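Local coordinates for uncharacterized protein (Agrobacterium tumefaciens, PDB 6N90), which probably acts as an mRNA-cleaving endoribonuclease, the YoeB-type toxin of a bacterial type II toxin-antitoxin system, at residues Ala62-Tyr68 with Ile82-Tyr88; Thr37-Gly43 with Trp56-Ile60. All blocks are in the same frame, centred on the assembly; numbering follows the deposited sequence.

Contact 1. Residues Ala62-Tyr68 with Ile82-Tyr88; sequences AEHRFVY and IQCRFHY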
loop_
_atom_site.group_PDB
_atom_site.type_symbol
_atom_site.label_atom_id
_atom_site.label_comp_id
_atom_site.label_asym_id
_atom_site.label_seq_id
_atom_site.Cartn_x
_atom_site.Cartn_y
_atom_site.Cartn_z
ATOM N N ALA A 62 19.041 -8.533 -8.389
ATOM C CA ALA A 62 19.088 -9.651 -9.330
ATOM C C ALA A 62 18.177 -10.788 -8.862
ATOM O O ALA A 62 17.561 -11.481 -9.679
ATOM C CB ALA A 62 20.511 -10.143 -9.506
ATOM N N GLU A 63 18.068 -10.955 -7.545
ATOM C CA GLU A 63 17.309 -12.068 -6.977
ATOM C C GLU A 63 15.863 -11.723 -6.615
ATOM O O GLU A 63 15.092 -12.610 -6.248
ATOM C CB GLU A 63 18.017 -12.613 -5.734
ATOM C CG GLU A 63 19.289 -13.415 -6.021
ATOM C CD GLU A 63 19.101 -14.501 -7.078
ATOM O OE1 GLU A 63 18.045 -15.179 -7.073
ATOM O OE2 GLU A 63 20.021 -14.686 -7.906
ATOM N N HIS A 64 15.484 -10.451 -6.723
ATOM C CA HIS A 64 14.151 -10.056 -6.263
ATOM C C HIS A 64 13.474 -9.145 -7.245
ATOM O O HIS A 64 14.043 -8.114 -7.628
ATOM C CB HIS A 64 14.228 -9.367 -4.894
ATOM C CG HIS A 64 14.763 -10.255 -3.813
ATOM N ND1 HIS A 64 14.031 -11.292 -3.284
ATOM C CD2 HIS A 64 15.961 -10.273 -3.183
ATOM C CE1 HIS A 64 14.756 -11.915 -2.366
ATOM N NE2 HIS A 64 15.929 -11.316 -2.286
ATOM N N ARG A 65 12.249 -9.505 -7.617
ATOM C CA ARG A 65 11.533 -8.767 -8.647
ATOM C C ARG A 65 10.245 -8.135 -8.126
ATOM O O ARG A 65 9.599 -8.631 -7.180
ATOM C CB ARG A 65 11.220 -9.683 -9.841
ATOM C CG ARG A 65 12.449 -10.375 -10.431
ATOM C CD ARG A 65 13.599 -9.393 -10.695
ATOM N NE ARG A 65 14.836 -10.083 -11.066
ATOM C CZ ARG A 65 15.264 -10.203 -12.317
ATOM N NH1 ARG A 65 14.567 -9.654 -13.303
ATOM N NH2 ARG A 65 16.397 -10.844 -12.582
ATOM N N PHE A 66 9.911 -7.008 -8.742
ATOM C CA PHE A 66 8.727 -6.220 -8.423
ATOM C C PHE A 66 7.775 -6.456 -9.579
ATOM O O PHE A 66 8.036 -6.002 -10.691
ATOM C CB PHE A 66 9.123 -4.726 -8.252
ATOM C CG PHE A 66 7.960 -3.757 -8.078
ATOM C CD1 PHE A 66 7.378 -3.557 -6.843
ATOM C CD2 PHE A 66 7.505 -3.000 -9.156
ATOM C CE1 PHE A 66 6.344 -2.649 -6.674
ATOM C CE2 PHE A 66 6.444 -2.100 -9.003
ATOM C CZ PHE A 66 5.869 -1.927 -7.754
ATOM N N VAL A 67 6.702 -7.201 -9.318
ATOM C CA VAL A 67 5.722 -7.515 -10.353
ATOM C C VAL A 67 4.440 -6.720 -10.079
ATOM O O VAL A 67 3.943 -6.660 -8.949
ATOM C CB VAL A 67 5.441 -9.034 -10.417
ATOM C CG1 VAL A 67 4.440 -9.356 -11.560
ATOM C CG2 VAL A 67 6.746 -9.804 -10.618
ATOM N N TYR A 68 3.907 -6.106 -11.130
ATOM C CA TYR A 68 2.802 -5.172 -10.970
ATOM C C TYR A 68 1.965 -5.097 -12.226
ATOM O O TYR A 68 2.344 -5.619 -13.282
ATOM C CB TYR A 68 3.344 -3.765 -10.641
ATOM C CG TYR A 68 4.172 -3.215 -11.788
ATOM C CD1 TYR A 68 5.499 -3.611 -11.973
ATOM C CD2 TYR A 68 3.624 -2.305 -12.687
ATOM C CE1 TYR A 68 6.253 -3.122 -13.031
ATOM C CE2 TYR A 68 4.370 -1.801 -13.729
ATOM C CZ TYR A 68 5.677 -2.222 -13.906
ATOM O OH TYR A 68 6.406 -1.723 -14.968
ATOM N N ILE A 82 1.818 -7.304 -7.198
ATOM C CA ILE A 82 1.585 -8.735 -7.112
ATOM C C ILE A 82 2.686 -9.415 -6.311
ATOM O O ILE A 82 2.423 -10.347 -5.546
ATOM C CB ILE A 82 1.495 -9.357 -8.528
ATOM C CG1 ILE A 82 0.501 -8.563 -9.371
ATOM C CG2 ILE A 82 1.091 -10.818 -8.463
ATOM C CD1 ILE A 82 -0.858 -8.424 -8.734
ATOM N N GLN A 83 3.917 -8.941 -6.482
ATOM C CA GLN A 83 5.066 -9.505 -5.767
ATOM C C GLN A 83 6.144 -8.436 -5.550
ATOM O O GLN A 83 6.297 -7.553 -6.381
ATOM C CB GLN A 83 5.608 -10.719 -6.561
ATOM C CG GLN A 83 7.112 -10.912 -6.616
ATOM C CD GLN A 83 7.508 -12.034 -7.579
ATOM O OE1 GLN A 83 6.651 -12.741 -8.132
ATOM N NE2 GLN A 83 8.805 -12.186 -7.797
ATOM N N CYS A 84 6.891 -8.496 -4.449
ATOM C CA CYS A 84 8.046 -7.617 -4.283
ATOM C C CYS A 84 9.188 -8.375 -3.585
ATOM O O CYS A 84 9.914 -7.838 -2.733
ATOM C CB CYS A 84 7.665 -6.339 -3.503
ATOM S SG CYS A 84 7.200 -6.627 -1.788
ATOM N N ARG A 85 9.337 -9.638 -3.976
ATOM C CA ARG A 85 10.320 -10.542 -3.388
ATOM C C ARG A 85 10.446 -11.770 -4.291
ATOM O O ARG A 85 9.450 -12.223 -4.842
ATOM C CB ARG A 85 9.893 -10.945 -1.973
ATOM C CG ARG A 85 10.976 -11.635 -1.142
ATOM C CD ARG A 85 10.465 -11.847 0.279
ATOM N NE ARG A 85 11.364 -12.673 1.081
ATOM C CZ ARG A 85 10.970 -13.394 2.128
ATOM N NH1 ARG A 85 9.701 -13.405 2.502
ATOM N NH2 ARG A 85 11.850 -14.120 2.796
ATOM N N PHE A 86 11.665 -12.276 -4.443
ATOM C CA PHE A 86 11.968 -13.480 -5.232
ATOM C C PHE A 86 11.826 -13.287 -6.743
ATOM O O PHE A 86 11.405 -12.228 -7.220
ATOM C CB PHE A 86 11.087 -14.660 -4.793
ATOM C CG PHE A 86 11.191 -14.966 -3.327
ATOM C CD1 PHE A 86 12.430 -15.231 -2.753
ATOM C CD2 PHE A 86 10.059 -14.994 -2.534
ATOM C CE1 PHE A 86 12.529 -15.505 -1.409
ATOM C CE2 PHE A 86 10.151 -15.265 -1.192
ATOM C CZ PHE A 86 11.394 -15.510 -0.625
ATOM N N HIS A 87 12.194 -14.321 -7.497
ATOM C CA HIS A 87 11.965 -14.321 -8.946
ATOM C C HIS A 87 10.483 -14.537 -9.268
ATOM O O HIS A 87 9.744 -15.062 -8.432
ATOM C CB HIS A 87 12.834 -15.385 -9.619
ATOM C CG HIS A 87 14.281 -15.006 -9.701
ATOM N ND1 HIS A 87 14.783 -14.212 -10.706
ATOM C CD2 HIS A 87 15.330 -15.312 -8.896
ATOM C CE1 HIS A 87 16.084 -14.040 -10.520
ATOM N NE2 HIS A 87 16.438 -14.698 -9.432
ATOM N N TYR A 88 10.082 -14.154 -10.488
ATOM C CA TYR A 88 8.676 -13.872 -10.865
ATOM C C TYR A 88 7.576 -14.660 -10.178
ATOM O O TYR A 88 6.387 -14.398 -10.438
ATOM C CB TYR A 88 8.476 -14.052 -12.383
ATOM C CG TYR A 88 9.305 -13.095 -13.180
ATOM C CD1 TYR A 88 9.618 -11.872 -12.642
ATOM C CD2 TYR A 88 9.756 -13.388 -14.477
ATOM C CE1 TYR A 88 10.378 -10.991 -13.303
ATOM C CE2 TYR A 88 10.539 -12.455 -15.187
ATOM C CZ TYR A 88 10.825 -11.250 -14.576
ATOM O OH TYR A 88 11.572 -10.260 -15.167
HETATM O O HOH W 1 12.392 -8.133 -13.957
#

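Contact 2. Residues Thr37-Gly43 with Trp56-Ile60; sequences TPFAGLG and WSRRI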
loop_
_atom_site.group_PDB
_atom_site.type_symbol
_atom_site.label_atom_id
_atom_site.label_comp_id
_atom_site.label_asym_id
_atom_site.label_seq_id
_atom_site.Cartn_x
_atom_site.Cartn_y
_atom_site.Cartn_z
ATOM N N THR A 37 5.523 6.465 -15.098
ATOM C CA THR A 37 5.766 5.858 -16.394
ATOM C C THR A 37 5.688 4.336 -16.266
ATOM O O THR A 37 6.703 3.690 -16.106
ATOM C CB THR A 37 7.153 6.262 -16.947
ATOM O OG1 THR A 37 8.174 5.956 -15.980
ATOM C CG2 THR A 37 7.197 7.755 -17.224
ATOM N N PRO A 38 4.484 3.760 -16.350
ATOM C CA PRO A 38 4.316 2.314 -16.111
ATOM C C PRO A 38 5.236 1.414 -16.933
ATOM O O PRO A 38 5.647 0.368 -16.450
ATOM C CB PRO A 38 2.860 2.067 -16.494
ATOM C CG PRO A 38 2.201 3.353 -16.277
ATOM C CD PRO A 38 3.197 4.432 -16.568
ATOM N N PHE A 39 5.572 1.816 -18.152
ATOM C CA PHE A 39 6.301 0.917 -19.037
ATOM C C PHE A 39 7.759 1.309 -19.228
ATOM O O PHE A 39 8.475 0.658 -19.987
ATOM C CB PHE A 39 5.610 0.853 -20.401
ATOM C CG PHE A 39 4.139 0.573 -20.316
ATOM C CD1 PHE A 39 3.666 -0.514 -19.599
ATOM C CD2 PHE A 39 3.228 1.420 -20.917
ATOM C CE1 PHE A 39 2.310 -0.763 -19.508
ATOM C CE2 PHE A 39 1.873 1.179 -20.830
ATOM C CZ PHE A 39 1.410 0.092 -20.124
ATOM N N ALA A 40 8.196 2.367 -18.555
ATOM C CA ALA A 40 9.573 2.818 -18.707
ATOM C C ALA A 40 10.172 3.242 -17.377
ATOM O O ALA A 40 9.492 3.274 -16.366
ATOM C CB ALA A 40 9.647 3.966 -19.712
ATOM N N GLY A 41 11.457 3.561 -17.387
ATOM C CA GLY A 41 12.116 4.036 -16.190
ATOM C C GLY A 41 12.842 2.965 -15.404
ATOM O O GLY A 41 13.315 1.967 -15.952
ATOM N N LEU A 42 12.911 3.190 -14.097
ATOM C CA LEU A 42 13.745 2.428 -13.181
ATOM C C LEU A 42 13.457 0.926 -13.173
ATOM O O LEU A 42 12.310 0.500 -13.250
ATOM C CB LEU A 42 13.576 3.004 -11.768
ATOM C CG LEU A 42 14.551 2.506 -10.705
ATOM C CD1 LEU A 42 15.942 3.023 -11.013
ATOM C CD2 LEU A 42 14.097 2.938 -9.327
ATOM N N GLY A 43 14.512 0.127 -13.094
ATOM C CA GLY A 43 14.369 -1.301 -12.865
ATOM C C GLY A 43 14.197 -2.167 -14.099
ATOM O O GLY A 43 13.861 -3.342 -13.995
ATOM N N TRP A 56 3.697 -6.708 -15.520
ATOM C CA TRP A 56 5.032 -6.232 -15.823
ATOM C C TRP A 56 5.946 -6.507 -14.645
ATOM O O TRP A 56 5.477 -6.677 -13.516
ATOM C CB TRP A 56 5.014 -4.741 -16.134
ATOM C CG TRP A 56 4.546 -4.467 -17.500
ATOM C CD1 TRP A 56 3.279 -4.611 -17.981
ATOM C CD2 TRP A 56 5.344 -3.998 -18.583
ATOM N NE1 TRP A 56 3.245 -4.264 -19.314
ATOM C CE2 TRP A 56 4.505 -3.881 -19.702
ATOM C CE3 TRP A 56 6.696 -3.675 -18.717
ATOM C CZ2 TRP A 56 4.975 -3.444 -20.948
ATOM C CZ3 TRP A 56 7.164 -3.241 -19.952
ATOM C CH2 TRP A 56 6.304 -3.127 -21.046
ATOM N N SER A 57 7.234 -6.529 -14.904
ATOM C CA SER A 57 8.213 -6.780 -13.876
ATOM C C SER A 57 9.415 -5.843 -13.913
ATOM O O SER A 57 9.852 -5.500 -14.963
ATOM C CB SER A 57 8.688 -8.215 -13.999
ATOM O OG SER A 57 9.679 -8.521 -13.086
ATOM N N ARG A 58 9.878 -5.386 -12.765
ATOM C CA ARG A 58 11.108 -4.619 -12.676
ATOM C C ARG A 58 12.041 -5.247 -11.636
ATOM O O ARG A 58 11.596 -5.920 -10.699
ATOM C CB ARG A 58 10.820 -3.165 -12.300
ATOM C CG ARG A 58 10.009 -2.401 -13.312
ATOM C CD ARG A 58 9.503 -1.077 -12.697
ATOM N NE ARG A 58 8.580 -0.385 -13.585
ATOM C CZ ARG A 58 8.800 0.826 -14.085
ATOM N NH1 ARG A 58 9.918 1.495 -13.761
ATOM N NH2 ARG A 58 7.885 1.379 -14.875
ATOM N N ARG A 59 13.334 -5.018 -11.815
ATOM C CA ARG A 59 14.339 -5.496 -10.878
ATOM C C ARG A 59 14.409 -4.661 -9.607
ATOM O O ARG A 59 14.593 -3.451 -9.653
ATOM C CB ARG A 59 15.717 -5.496 -11.543
ATOM C CG ARG A 59 15.913 -6.587 -12.565
ATOM C CD ARG A 59 17.136 -7.420 -12.233
ATOM N NE ARG A 59 18.371 -6.643 -12.259
ATOM C CZ ARG A 59 19.575 -7.185 -12.394
ATOM N NH1 ARG A 59 19.691 -8.503 -12.524
ATOM N NH2 ARG A 59 20.659 -6.416 -12.408
ATOM N N ILE A 60 14.297 -5.313 -8.459
ATOM C CA ILE A 60 14.701 -4.692 -7.213
ATOM C C ILE A 60 16.191 -4.975 -7.054
ATOM O O ILE A 60 17.000 -4.063 -6.906
ATOM C CB ILE A 60 13.914 -5.243 -6.019
ATOM C CG1 ILE A 60 12.415 -5.248 -6.315
ATOM C CG2 ILE A 60 14.205 -4.461 -4.729
ATOM C CD1 ILE A 60 11.620 -5.974 -5.192
#

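Contact 1. Residues Ala62-Tyr68 with Ile82-Tyr88
Glu-63 and His-87 meet through a single hydrogen bond, NE2 of His-87 donating its N-H to OE1 of Glu-63 at 2.9 Å, a clearly bent bond; the carboxylate oxygen lies near the imidazole plane, but the histidine approaches it from above the carboxylate plane. His-64 also uses its ring edge: ND1 accepts the backbone N-H of Phe-86 at 2.8 Å, nearly straight at 167°, consistent with a bare lone pair on ND1. Arg-65 carries the third link. With CG beside the backbone N (chi1 -55°), it rests CG 3.6 Å from CE1 of Tyr-88; the bend at chi2 then directs the guanidinium, whose NH2 bonds back to the carbonyl O of Ala-62 while NH1 and the Tyr-88 OH share a water. Behind these polar ends the backbones pair. Arg-65 N bonds to Phe-86 O, and Val-67 N to Gln-83 O at 3.0 Å. Val-67 O takes Ile-82 N at 2.8 Å and, more weakly, Gln-83 N. Beta-branched Val-67 suits the strand, its CG2 lying 3.8 Å from CD of Gln-83. Phe-66 and small Cys-84 suit the buried face, touching Leu-30 and Ile-31, and Ile-27, of helix 21-36. Arg-85 salt-bridges Asp-12 of helix 7-19. Residues 85-88 run past the strand end and fold along 63-65, whereas Ile-82 and Gln-83 facing Val-67 form a classic beta bulge in the antiparallel hairpin 64-73/76-84 of this YoeB-family toxin.

Contact 2. Residues Thr37-Gly43 with Trp56-Ile60
Phe-39 sets its CD1 over one face of the Trp-56 indole, 3.5 Å from CE2, with the two side chains crossing at about a right angle. The planes of the phenyl and the indole six-membered ring are inclined at 42°, so the pair is oblique. Pro-38 CB sits over the centre of one phenyl face, and the rigid proline thus backs the aromatic that follows it. Broad, flat Trp-56 is well suited to taking the corner of another ring.

The other flat group, the guanidinium of Arg-58, is met around its edge by backbone carbonyls. NH2 donates to Thr-37 O at 2.9 Å, close to the guanidinium plane, and also to Ala-40 O; its bond to Pro-38 O is weak. NH1 reaches Leu-42 O at 2.6 Å, on a lone pair in the carbonyl plane, and makes a weak second bond to Ala-40 O. The chain extends from CG to NE (chi2 167°, chi3 -173°), carrying this buried charge from strand 56-59 into the loop that follows helix 21-36. That loop opens with a type I beta turn from Thr-37 to Ala-40, which brings the carbonyls of Thr-37, Pro-38 and Ala-40 round to the guanidinium; Thr-37 O accepts from Ala-40 N as well as from the arginine. Arginine fits here because its several N-H groups can serve several carbonyls at once.

Gly-43 completes the join, its O accepting Arg-59 N at 2.8 Å. With no side chain and a positive phi, Gly-43 lets the backbone come close to Arg-58, its O 3.3 Å from CA of Arg-58. Outside the two segments, Tyr-68 OH, from strand 64-73, bonds to both Arg-58 NE and Pro-38 O, so NE too has a partner.

How the contacts relate
Contact 1 is partly buried and joins two neighbouring strands of the sheet, whereas contact 2 lies at the surface and fastens an irregular loop to strand 56-59. The two are stitched together because strand 56-59 is the next neighbour of strand 64-73: Phe-66 N and Arg-58 O probably hydrogen-bond, and CZ of Arg-65 packs on CD of Arg-59. Their chemistry follows their places. Antiparallel backbone pairing, interrupted by a bulge, carries much of 62-68 with 82-88, supplemented by side-chain bonds where the tail leaves the strand; in 37-43 with 56-60 an arginine side chain takes over most of the bonding, since the loop offers carbonyls without a strand's repeat.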